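Local coordinates for DNA processing protein DprA (Streptococcus pneumoniae, PDB 3UQZ) that helps load RecA onto single-stranded DNA during natural transformation, binding single-stranded DNA cooperatively and protecting it from nucleases, at residues N18-L22 / Y89-V93; F68-F74 / L94-K98; I165-V171 / Y194-P200. All coordinates share one frame; numbering follows the deposited sequence.

Contact 1 of 3, residues N18-L22 / Y89-V93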
loop_
_atom_site.group_PDB
_atom_site.type_symbol
_atom_site.label_atom_id
_atom_site.label_comp_id
_atom_site.label_asym_id
_atom_site.label_seq_id
_atom_site.Cartn_x
_atom_site.Cartn_y
_atom_site.Cartn_z
ATOM N N ASN A 18 -32.517 16.149 -10.332
ATOM C CA ASN A 18 -32.640 14.709 -10.124
ATOM C C ASN A 18 -33.140 14.390 -8.714
ATOM O O ASN A 18 -34.023 13.545 -8.568
ATOM C CB ASN A 18 -31.304 14.045 -10.370
ATOM C CG ASN A 18 -31.410 12.567 -10.456
ATOM O OD1 ASN A 18 -31.635 12.023 -11.533
ATOM N ND2 ASN A 18 -31.264 11.889 -9.320
ATOM N N GLN A 19 -32.587 15.071 -7.680
ATOM C CA GLN A 19 -33.037 14.877 -6.298
ATOM C C GLN A 19 -34.506 15.276 -6.147
ATOM O O GLN A 19 -35.259 14.553 -5.489
ATOM C CB GLN A 19 -32.168 15.651 -5.295
ATOM C CG GLN A 19 -31.257 14.771 -4.442
ATOM C CD GLN A 19 -31.956 13.647 -3.703
ATOM O OE1 GLN A 19 -33.098 13.770 -3.233
ATOM N NE2 GLN A 19 -31.266 12.527 -3.566
ATOM N N GLN A 20 -34.920 16.402 -6.786
ATOM C CA GLN A 20 -36.307 16.872 -6.740
ATOM C C GLN A 20 -37.273 15.857 -7.362
ATOM O O GLN A 20 -38.321 15.592 -6.764
ATOM C CB GLN A 20 -36.453 18.263 -7.377
ATOM C CG GLN A 20 -35.888 19.376 -6.501
ATOM C CD GLN A 20 -35.706 20.698 -7.215
ATOM O OE1 GLN A 20 -35.645 20.787 -8.455
ATOM N NE2 GLN A 20 -35.567 21.755 -6.427
ATOM N N ILE A 21 -36.901 15.246 -8.520
ATOM C CA ILE A 21 -37.717 14.217 -9.193
ATOM C C ILE A 21 -37.775 12.934 -8.345
ATOM O O ILE A 21 -38.828 12.298 -8.265
ATOM C CB ILE A 21 -37.291 13.986 -10.669
ATOM C CG1 ILE A 21 -37.449 15.295 -11.485
ATOM C CG2 ILE A 21 -38.088 12.830 -11.314
ATOM C CD1 ILE A 21 -36.523 15.482 -12.553
ATOM N N LEU A 22 -36.658 12.596 -7.668
ATOM C CA LEU A 22 -36.582 11.460 -6.756
ATOM C C LEU A 22 -37.604 11.583 -5.624
ATOM O O LEU A 22 -38.276 10.598 -5.340
ATOM C CB LEU A 22 -35.161 11.280 -6.200
ATOM C CG LEU A 22 -34.347 10.141 -6.821
ATOM C CD1 LEU A 22 -32.870 10.314 -6.536
ATOM C CD2 LEU A 22 -34.851 8.767 -6.349
ATOM N N TYR A 89 -26.960 7.725 -2.953
ATOM C CA TYR A 89 -27.596 9.009 -2.726
ATOM C C TYR A 89 -27.642 9.700 -4.105
ATOM O O TYR A 89 -26.644 9.675 -4.840
ATOM C CB TYR A 89 -26.799 9.844 -1.703
ATOM C CG TYR A 89 -27.241 11.290 -1.648
ATOM C CD1 TYR A 89 -28.490 11.640 -1.137
ATOM C CD2 TYR A 89 -26.436 12.304 -2.158
ATOM C CE1 TYR A 89 -28.920 12.965 -1.125
ATOM C CE2 TYR A 89 -26.859 13.632 -2.155
ATOM C CZ TYR A 89 -28.100 13.957 -1.634
ATOM O OH TYR A 89 -28.523 15.265 -1.617
ATOM N N ASP A 90 -28.804 10.274 -4.463
ATOM C CA ASP A 90 -29.026 10.965 -5.743
ATOM C C ASP A 90 -28.891 10.020 -6.953
ATOM O O ASP A 90 -28.294 10.376 -7.967
ATOM C CB ASP A 90 -28.159 12.248 -5.862
ATOM C CG ASP A 90 -28.634 13.270 -6.875
ATOM O OD1 ASP A 90 -29.848 13.345 -7.110
ATOM O OD2 ASP A 90 -27.783 14.006 -7.421
ATOM N N ALA A 91 -29.467 8.808 -6.839
ATOM C CA ALA A 91 -29.457 7.808 -7.905
ATOM C C ALA A 91 -30.051 8.402 -9.201
ATOM O O ALA A 91 -31.050 9.117 -9.120
ATOM C CB ALA A 91 -30.254 6.592 -7.477
ATOM N N PRO A 92 -29.425 8.201 -10.389
ATOM C CA PRO A 92 -29.996 8.773 -11.628
ATOM C C PRO A 92 -31.436 8.340 -11.813
ATOM O O PRO A 92 -31.771 7.166 -11.689
ATOM C CB PRO A 92 -29.087 8.244 -12.747
ATOM C CG PRO A 92 -28.341 7.137 -12.149
ATOM C CD PRO A 92 -28.211 7.411 -10.677
ATOM N N VAL A 93 -32.301 9.315 -12.006
ATOM C CA VAL A 93 -33.733 9.093 -12.152
ATOM C C VAL A 93 -34.119 8.559 -13.555
ATOM O O VAL A 93 -35.047 7.758 -13.676
ATOM C CB VAL A 93 -34.484 10.352 -11.673
ATOM C CG1 VAL A 93 -34.998 11.222 -12.814
ATOM C CG2 VAL A 93 -35.557 10.003 -10.673
HETATM O O HOH W 1 -29.386 16.157 -8.554
HETATM O O HOH W 2 -31.071 10.123 -2.540
#
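The side-chain amide of Asn-18, at the start of helix 18-28, plugs into the bend of 89-93 and serves three groups there. Its OD1 accepts the backbone N-H of Val-93, OD1 to N 2.8 Å; the N-H lies in the carbonyl plane of the amide and meets a lone pair of OD1. On the other side of the amide, ND2 gives one bond to the carbonyl oxygen of Ala-91, ND2 to O 2.8 Å, running nearly straight (165° at the hydrogen). A second goes to OD1 of Asp-90, ND2 to OD1 3.0 Å, and comes down on the carboxylate from above its plane. Bonds at both OD1 and ND2 fix the flip of the amide. CG of Asn-18 lies anti to the backbone N (chi1 -168°), which carries the amide off the helix toward the loop.

Beside it, Gln-19 runs past Asp-90 and its amide lies almost parallel to the Tyr-89 ring, 12° between the planes, yet NE2 comes in obliquely, 3.4 Å from CE1 of Tyr-89, rather than stacking. One water accepts from both Gln-19 NE2 and Asp-90 N; another donates to Asp-90 OD2. Deeper in, Val-93 supplies the loop's share of the apolar packing: CG1 meets CG2 of Ile-21 at 3.8 Å, while the Leu-22 side chain passes in the opposite direction, Val-93 CG2 to Leu-22 CG 4.0 Å.

Further out, Ile-8 of helix 5-13 adds to the cover over Val-93, and the loop is tied back by Arg-210 to the carbonyl of Asp-90 and by Tyr-81 to that of Pro-92. The result is an interdomain seam, in which an asparagine of the helical sterile alpha motif (SAM) domain reads the backbone of a loop leading into the Rossmann-fold sheet.

Contact 2 of 3, residues F68-F74 / L94-K98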
loop_
_atom_site.group_PDB
_atom_site.type_symbol
_atom_site.label_atom_id
_atom_site.label_comp_id
_atom_site.label_asym_id
_atom_site.label_seq_id
_atom_site.Cartn_x
_atom_site.Cartn_y
_atom_site.Cartn_z
ATOM N N PHE A 68 -36.613 13.137 -26.989
ATOM C CA PHE A 68 -36.656 12.038 -26.026
ATOM C C PHE A 68 -36.533 10.654 -26.688
ATOM O O PHE A 68 -35.921 9.750 -26.108
ATOM C CB PHE A 68 -37.940 12.124 -25.177
ATOM C CG PHE A 68 -38.181 10.957 -24.249
ATOM C CD1 PHE A 68 -37.449 10.818 -23.072
ATOM C CD2 PHE A 68 -39.138 9.994 -24.552
ATOM C CE1 PHE A 68 -37.670 9.735 -22.216
ATOM C CE2 PHE A 68 -39.356 8.909 -23.700
ATOM C CZ PHE A 68 -38.616 8.783 -22.541
ATOM N N GLN A 69 -37.133 10.485 -27.878
ATOM C CA GLN A 69 -37.150 9.205 -28.587
ATOM C C GLN A 69 -35.928 8.898 -29.466
ATOM O O GLN A 69 -35.770 7.745 -29.885
ATOM C CB GLN A 69 -38.481 9.009 -29.331
ATOM C CG GLN A 69 -39.641 8.713 -28.378
ATOM C CD GLN A 69 -40.984 8.696 -29.049
ATOM O OE1 GLN A 69 -41.267 9.476 -29.963
ATOM N NE2 GLN A 69 -41.870 7.842 -28.561
ATOM N N LYS A 70 -35.035 9.900 -29.692
ATOM C CA LYS A 70 -33.809 9.746 -30.496
ATOM C C LYS A 70 -32.949 8.566 -30.026
ATOM O O LYS A 70 -32.460 7.809 -30.855
ATOM C CB LYS A 70 -32.990 11.047 -30.541
ATOM C CG LYS A 70 -31.988 11.067 -31.677
ATOM C CD LYS A 70 -30.915 12.121 -31.517
ATOM C CE LYS A 70 -30.191 12.317 -32.827
ATOM N NZ LYS A 70 -29.141 13.356 -32.731
ATOM N N PHE A 71 -32.790 8.401 -28.703
ATOM C CA PHE A 71 -32.062 7.285 -28.097
ATOM C C PHE A 71 -32.978 6.622 -27.068
ATOM O O PHE A 71 -33.699 7.346 -26.360
ATOM C CB PHE A 71 -30.745 7.751 -27.427
ATOM C CG PHE A 71 -29.717 8.311 -28.380
ATOM C CD1 PHE A 71 -28.983 7.471 -29.213
ATOM C CD2 PHE A 71 -29.488 9.680 -28.458
ATOM C CE1 PHE A 71 -28.047 7.994 -30.111
ATOM C CE2 PHE A 71 -28.541 10.197 -29.346
ATOM C CZ PHE A 71 -27.819 9.350 -30.155
ATOM N N PRO A 72 -32.957 5.263 -26.943
ATOM C CA PRO A 72 -33.813 4.604 -25.939
ATOM C C PRO A 72 -33.424 4.976 -24.506
ATOM O O PRO A 72 -32.374 5.587 -24.288
ATOM C CB PRO A 72 -33.618 3.103 -26.221
ATOM C CG PRO A 72 -32.312 3.014 -26.892
ATOM C CD PRO A 72 -32.148 4.274 -27.686
ATOM N N SER A 73 -34.281 4.623 -23.533
ATOM C CA SER A 73 -34.048 4.959 -22.134
ATOM C C SER A 73 -34.735 3.995 -21.185
ATOM O O SER A 73 -35.492 3.122 -21.613
ATOM C CB SER A 73 -34.514 6.391 -21.855
ATOM O OG SER A 73 -35.862 6.603 -22.245
ATOM N N PHE A 74 -34.430 4.140 -19.890
ATOM C CA PHE A 74 -35.018 3.419 -18.764
ATOM C C PHE A 74 -34.902 4.305 -17.530
ATOM O O PHE A 74 -33.983 5.126 -17.449
ATOM C CB PHE A 74 -34.395 2.023 -18.549
ATOM C CG PHE A 74 -32.955 1.979 -18.080
ATOM C CD1 PHE A 74 -32.651 1.874 -16.723
ATOM C CD2 PHE A 74 -31.901 2.026 -18.995
ATOM C CE1 PHE A 74 -31.322 1.860 -16.284
ATOM C CE2 PHE A 74 -30.572 2.004 -18.553
ATOM C CZ PHE A 74 -30.293 1.914 -17.202
ATOM N N LEU A 94 -33.355 8.954 -14.592
ATOM C CA LEU A 94 -33.556 8.545 -15.980
ATOM C C LEU A 94 -32.190 8.431 -16.674
ATOM O O LEU A 94 -31.357 9.324 -16.527
ATOM C CB LEU A 94 -34.471 9.568 -16.708
ATOM C CG LEU A 94 -34.765 9.364 -18.209
ATOM C CD1 LEU A 94 -35.837 8.326 -18.432
ATOM C CD2 LEU A 94 -35.177 10.664 -18.860
ATOM N N LEU A 95 -31.970 7.328 -17.411
ATOM C CA LEU A 95 -30.737 7.061 -18.163
ATOM C C LEU A 95 -31.031 6.680 -19.601
ATOM O O LEU A 95 -31.810 5.758 -19.853
ATOM C CB LEU A 95 -29.863 5.944 -17.520
ATOM C CG LEU A 95 -29.106 6.272 -16.224
ATOM C CD1 LEU A 95 -28.652 5.012 -15.526
ATOM C CD2 LEU A 95 -27.925 7.180 -16.486
ATOM N N PHE A 96 -30.386 7.381 -20.541
ATOM C CA PHE A 96 -30.454 7.100 -21.968
ATOM C C PHE A 96 -29.315 6.152 -22.266
ATOM O O PHE A 96 -28.274 6.232 -21.611
ATOM C CB PHE A 96 -30.302 8.368 -22.797
ATOM C CG PHE A 96 -31.442 9.330 -22.634
ATOM C CD1 PHE A 96 -32.603 9.189 -23.386
ATOM C CD2 PHE A 96 -31.356 10.387 -21.738
ATOM C CE1 PHE A 96 -33.658 10.096 -23.243
ATOM C CE2 PHE A 96 -32.412 11.284 -21.590
ATOM C CZ PHE A 96 -33.551 11.140 -22.352
ATOM N N TYR A 97 -29.510 5.239 -23.224
ATOM C CA TYR A 97 -28.503 4.245 -23.556
ATOM C C TYR A 97 -28.387 3.968 -25.044
ATOM O O TYR A 97 -29.281 4.275 -25.833
ATOM C CB TYR A 97 -28.729 2.947 -22.758
ATOM C CG TYR A 97 -29.912 2.126 -23.215
ATOM C CD1 TYR A 97 -29.762 1.107 -24.152
ATOM C CD2 TYR A 97 -31.181 2.343 -22.681
ATOM C CE1 TYR A 97 -30.847 0.350 -24.577
ATOM C CE2 TYR A 97 -32.278 1.590 -23.099
ATOM C CZ TYR A 97 -32.105 0.594 -24.046
ATOM O OH TYR A 97 -33.179 -0.167 -24.437
ATOM N N LYS A 98 -27.265 3.356 -25.392
ATOM C CA LYS A 98 -26.883 2.922 -26.716
ATOM C C LYS A 98 -26.178 1.582 -26.506
ATOM O O LYS A 98 -25.117 1.532 -25.898
ATOM C CB LYS A 98 -25.949 3.969 -27.350
ATOM C CG LYS A 98 -25.592 3.693 -28.791
ATOM C CD LYS A 98 -26.351 4.570 -29.771
ATOM C CE LYS A 98 -25.898 4.319 -31.196
ATOM N NZ LYS A 98 -26.114 2.906 -31.636
#
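Phe-96 and Phe-68 meet at the apolar centre, their rings 6.0 Å apart between centroids and inclined at 71°, with CD1 of Phe-68 3.9 Å from CE1 of Phe-96. CD2 of Leu-94 arrives at the edge of the Phe-68 ring. The rim of Phe-96 also faces backbone oxygens: the carbonyl O of Phe-71 lies in the ring plane at its edge, 3.7 Å from CD1. Tyr-9 of helix 5-13 adds an edge-to-face contact to Phe-96.

Across the strand, a second cluster forms round Tyr-97. Its CG sits between the backbone N and the carbonyl carbon (chi1 73°), which turns the ring toward 68-74, where it crosses Pro-72 at about a right angle; the proline's CG rests over one face as a CH-pi contact, 3.9 Å from the centroid. CD2 of Tyr-97 in turn comes to the edge of Phe-74, at 3.8 Å from CD2 of that ring, whereas CB of Leu-95 covers one of its faces.

Between the two clusters runs the backbone ladder. Phe-74 and Leu-95 form an antiparallel hydrogen-bonded pair, Phe-74 N to Leu-95 O 3.1 Å and Leu-95 N to Phe-74 O 3.0 Å. Ser-73 faces Phe-96 as the non-hydrogen-bonded pair, and Tyr-97 N donates a hydrogen bond to Pro-72 O, 3.1 Å. At the polar edge Lys-70, which does not touch 94-98, forms a salt bridge with Asp-170. This is an antiparallel strand pair at one margin of the Rossmann-fold sheet, with 73-75 outermost within the chain and 94-99 between it and the antiparallel neighbour 189-192.

Contact 3 of 3, residues I165-V171 / Y194-P200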
loop_
_atom_site.group_PDB
_atom_site.type_symbol
_atom_site.label_atom_id
_atom_site.label_comp_id
_atom_site.label_asym_id
_atom_site.label_seq_id
_atom_site.Cartn_x
_atom_site.Cartn_y
_atom_site.Cartn_z
ATOM N N ILE A 165 -20.926 8.203 -19.938
ATOM C CA ILE A 165 -20.418 9.458 -20.501
ATOM C C ILE A 165 -20.951 10.733 -19.831
ATOM O O ILE A 165 -21.916 10.684 -19.059
ATOM C CB ILE A 165 -20.554 9.477 -22.050
ATOM C CG1 ILE A 165 -22.022 9.291 -22.506
ATOM C CG2 ILE A 165 -19.606 8.445 -22.685
ATOM C CD1 ILE A 165 -22.295 9.556 -23.996
ATOM N N GLY A 166 -20.282 11.852 -20.113
ATOM C CA GLY A 166 -20.645 13.179 -19.616
ATOM C C GLY A 166 -21.176 14.113 -20.690
ATOM O O GLY A 166 -21.116 15.334 -20.548
ATOM N N THR A 167 -21.673 13.539 -21.800
ATOM C CA THR A 167 -22.239 14.249 -22.957
ATOM C C THR A 167 -23.483 13.476 -23.456
ATOM O O THR A 167 -23.830 12.428 -22.883
ATOM C CB THR A 167 -21.219 14.302 -24.109
ATOM O OG1 THR A 167 -21.079 13.005 -24.688
ATOM C CG2 THR A 167 -19.876 14.874 -23.712
ATOM N N GLY A 168 -24.101 13.973 -24.542
ATOM C CA GLY A 168 -25.208 13.301 -25.207
ATOM C C GLY A 168 -24.637 12.119 -25.969
ATOM O O GLY A 168 -23.428 12.107 -26.272
ATOM N N LEU A 169 -25.484 11.110 -26.283
ATOM C CA LEU A 169 -25.059 9.893 -26.988
ATOM C C LEU A 169 -24.602 10.108 -28.454
ATOM O O LEU A 169 -24.066 9.182 -29.072
ATOM C CB LEU A 169 -26.105 8.761 -26.856
ATOM C CG LEU A 169 -26.327 8.208 -25.436
ATOM C CD1 LEU A 169 -27.632 7.532 -25.330
ATOM C CD2 LEU A 169 -25.219 7.253 -25.009
ATOM N N ASP A 170 -24.780 11.336 -28.983
ATOM C CA ASP A 170 -24.395 11.757 -30.340
ATOM C C ASP A 170 -23.217 12.743 -30.289
ATOM O O ASP A 170 -22.853 13.347 -31.311
ATOM C CB ASP A 170 -25.601 12.382 -31.087
ATOM C CG ASP A 170 -26.404 13.442 -30.336
ATOM O OD1 ASP A 170 -26.038 13.774 -29.178
ATOM O OD2 ASP A 170 -27.424 13.901 -30.881
ATOM N N VAL A 171 -22.643 12.910 -29.077
ATOM C CA VAL A 171 -21.511 13.792 -28.779
ATOM C C VAL A 171 -20.336 12.928 -28.286
ATOM O O VAL A 171 -20.540 11.939 -27.578
ATOM C CB VAL A 171 -21.903 14.930 -27.792
ATOM C CG1 VAL A 171 -20.706 15.812 -27.433
ATOM C CG2 VAL A 171 -23.049 15.773 -28.351
ATOM N N TYR A 194 -27.625 12.636 -19.987
ATOM C CA TYR A 194 -27.754 13.774 -20.882
ATOM C C TYR A 194 -28.417 13.455 -22.210
ATOM O O TYR A 194 -28.159 12.422 -22.819
ATOM C CB TYR A 194 -26.387 14.460 -21.054
ATOM C CG TYR A 194 -25.697 14.632 -19.717
ATOM C CD1 TYR A 194 -26.157 15.565 -18.788
ATOM C CD2 TYR A 194 -24.672 13.778 -19.326
ATOM C CE1 TYR A 194 -25.600 15.654 -17.514
ATOM C CE2 TYR A 194 -24.099 13.868 -18.057
ATOM C CZ TYR A 194 -24.558 14.817 -17.161
ATOM O OH TYR A 194 -24.022 14.901 -15.902
ATOM N N GLY A 195 -29.298 14.349 -22.627
ATOM C CA GLY A 195 -30.068 14.214 -23.854
ATOM C C GLY A 195 -29.291 14.570 -25.103
ATOM O O GLY A 195 -28.133 14.984 -25.010
ATOM N N PRO A 196 -29.918 14.436 -26.295
ATOM C CA PRO A 196 -29.199 14.721 -27.551
ATOM C C PRO A 196 -28.510 16.080 -27.658
ATOM O O PRO A 196 -29.074 17.104 -27.267
ATOM C CB PRO A 196 -30.281 14.537 -28.617
ATOM C CG PRO A 196 -31.255 13.580 -28.005
ATOM C CD PRO A 196 -31.290 13.958 -26.559
ATOM N N GLY A 197 -27.282 16.072 -28.155
ATOM C CA GLY A 197 -26.504 17.284 -28.376
ATOM C C GLY A 197 -25.880 17.965 -27.176
ATOM O O GLY A 197 -25.249 19.010 -27.345
ATOM N N GLU A 198 -26.024 17.393 -25.956
ATOM C CA GLU A 198 -25.451 17.965 -24.732
ATOM C C GLU A 198 -23.926 17.882 -24.730
ATOM O O GLU A 198 -23.352 16.831 -25.029
ATOM C CB GLU A 198 -26.074 17.373 -23.459
ATOM C CG GLU A 198 -27.530 17.765 -23.275
ATOM C CD GLU A 198 -27.992 17.933 -21.839
ATOM O OE1 GLU A 198 -27.426 18.801 -21.135
ATOM O OE2 GLU A 198 -28.954 17.237 -21.438
ATOM N N GLN A 199 -23.285 19.009 -24.407
ATOM C CA GLN A 199 -21.840 19.226 -24.439
ATOM C C GLN A 199 -21.052 18.785 -23.193
ATOM O O GLN A 199 -21.616 18.758 -22.095
ATOM C CB GLN A 199 -21.564 20.722 -24.753
ATOM C CG GLN A 199 -21.983 21.175 -26.155
ATOM C CD GLN A 199 -21.357 20.355 -27.247
ATOM O OE1 GLN A 199 -22.031 19.544 -27.884
ATOM N NE2 GLN A 199 -20.057 20.530 -27.472
ATOM N N PRO A 200 -19.724 18.505 -23.332
ATOM C CA PRO A 200 -18.919 18.116 -22.156
ATOM C C PRO A 200 -18.652 19.248 -21.137
ATOM O O PRO A 200 -17.509 19.696 -20.954
ATOM C CB PRO A 200 -17.634 17.567 -22.786
ATOM C CG PRO A 200 -17.520 18.262 -24.070
ATOM C CD PRO A 200 -18.908 18.472 -24.565
HETATM O O HOH W 3 -27.956 11.614 -25.308
#
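Asp-170 holds its CG between the backbone N and the carbonyl carbon (chi1 48°), which swings the carboxylate across to the turn at Gly-197; Thr-167, with CG2 anti to its carbonyl carbon, lays that methyl against Pro-200, CG2 to CB 3.6 Å. The two loops follow strands 161-164 and 189-192, parallel neighbours of the Rossmann-fold sheet joined by a beta-alpha-beta crossover through helix 178-187, so both loops leave at the C-terminal ends of these parallel strands.

Two hydrogen bonds stitch them together. OD1 of Asp-170 takes the N-H of Gly-197 on its syn lone pair, OD1 to N 2.8 Å, in the middle of the type II turn from Gly-195 to Glu-198. Its OD2 is engaged by Lys-70 in a salt bridge, which should help to settle the carboxylate. The other bond runs from Gly-168 N to Glu-198 O, 3.0 Å.

Round this frame, CG2 of Val-171 packs on the chain at Glu-198 O, 3.5 Å away. The Tyr-194 ring meets Gly-166 obliquely, CD2 to C 3.8 Å, and stacks on His-204 at the start of helix 204-215. Within its own turn, Glu-198 folds back to accept the N-H of Gly-195 on OE2. A water bridges the two loops, accepting from Leu-169 N at 2.7 Å and donating to Tyr-194 O at 2.6 Å.

Overall arrangement
Contacts 1 and 2 interlock along the chain, their segments alternating and 89-93 running straight into 94-98; their centres are about 17 Å apart. Contact 3 opens later, its centre about 11 Å from that of contact 2 and about 19 Å from that of contact 1. Contact 1 joins the SAM domain to the Rossmann-fold domain, contact 2 builds the sheet margin beside that junction, and contact 3 ties loops beyond two inner strands. Contacts 2 and 3 touch directly through the Lys-70 to Asp-170 salt bridge and through Leu-169, packed against Phe-71, Phe-96 and Tyr-97. Contacts 1 and 2 thus tie the N-terminal helices to the sheet margin, and contact 3 adds nearby loops.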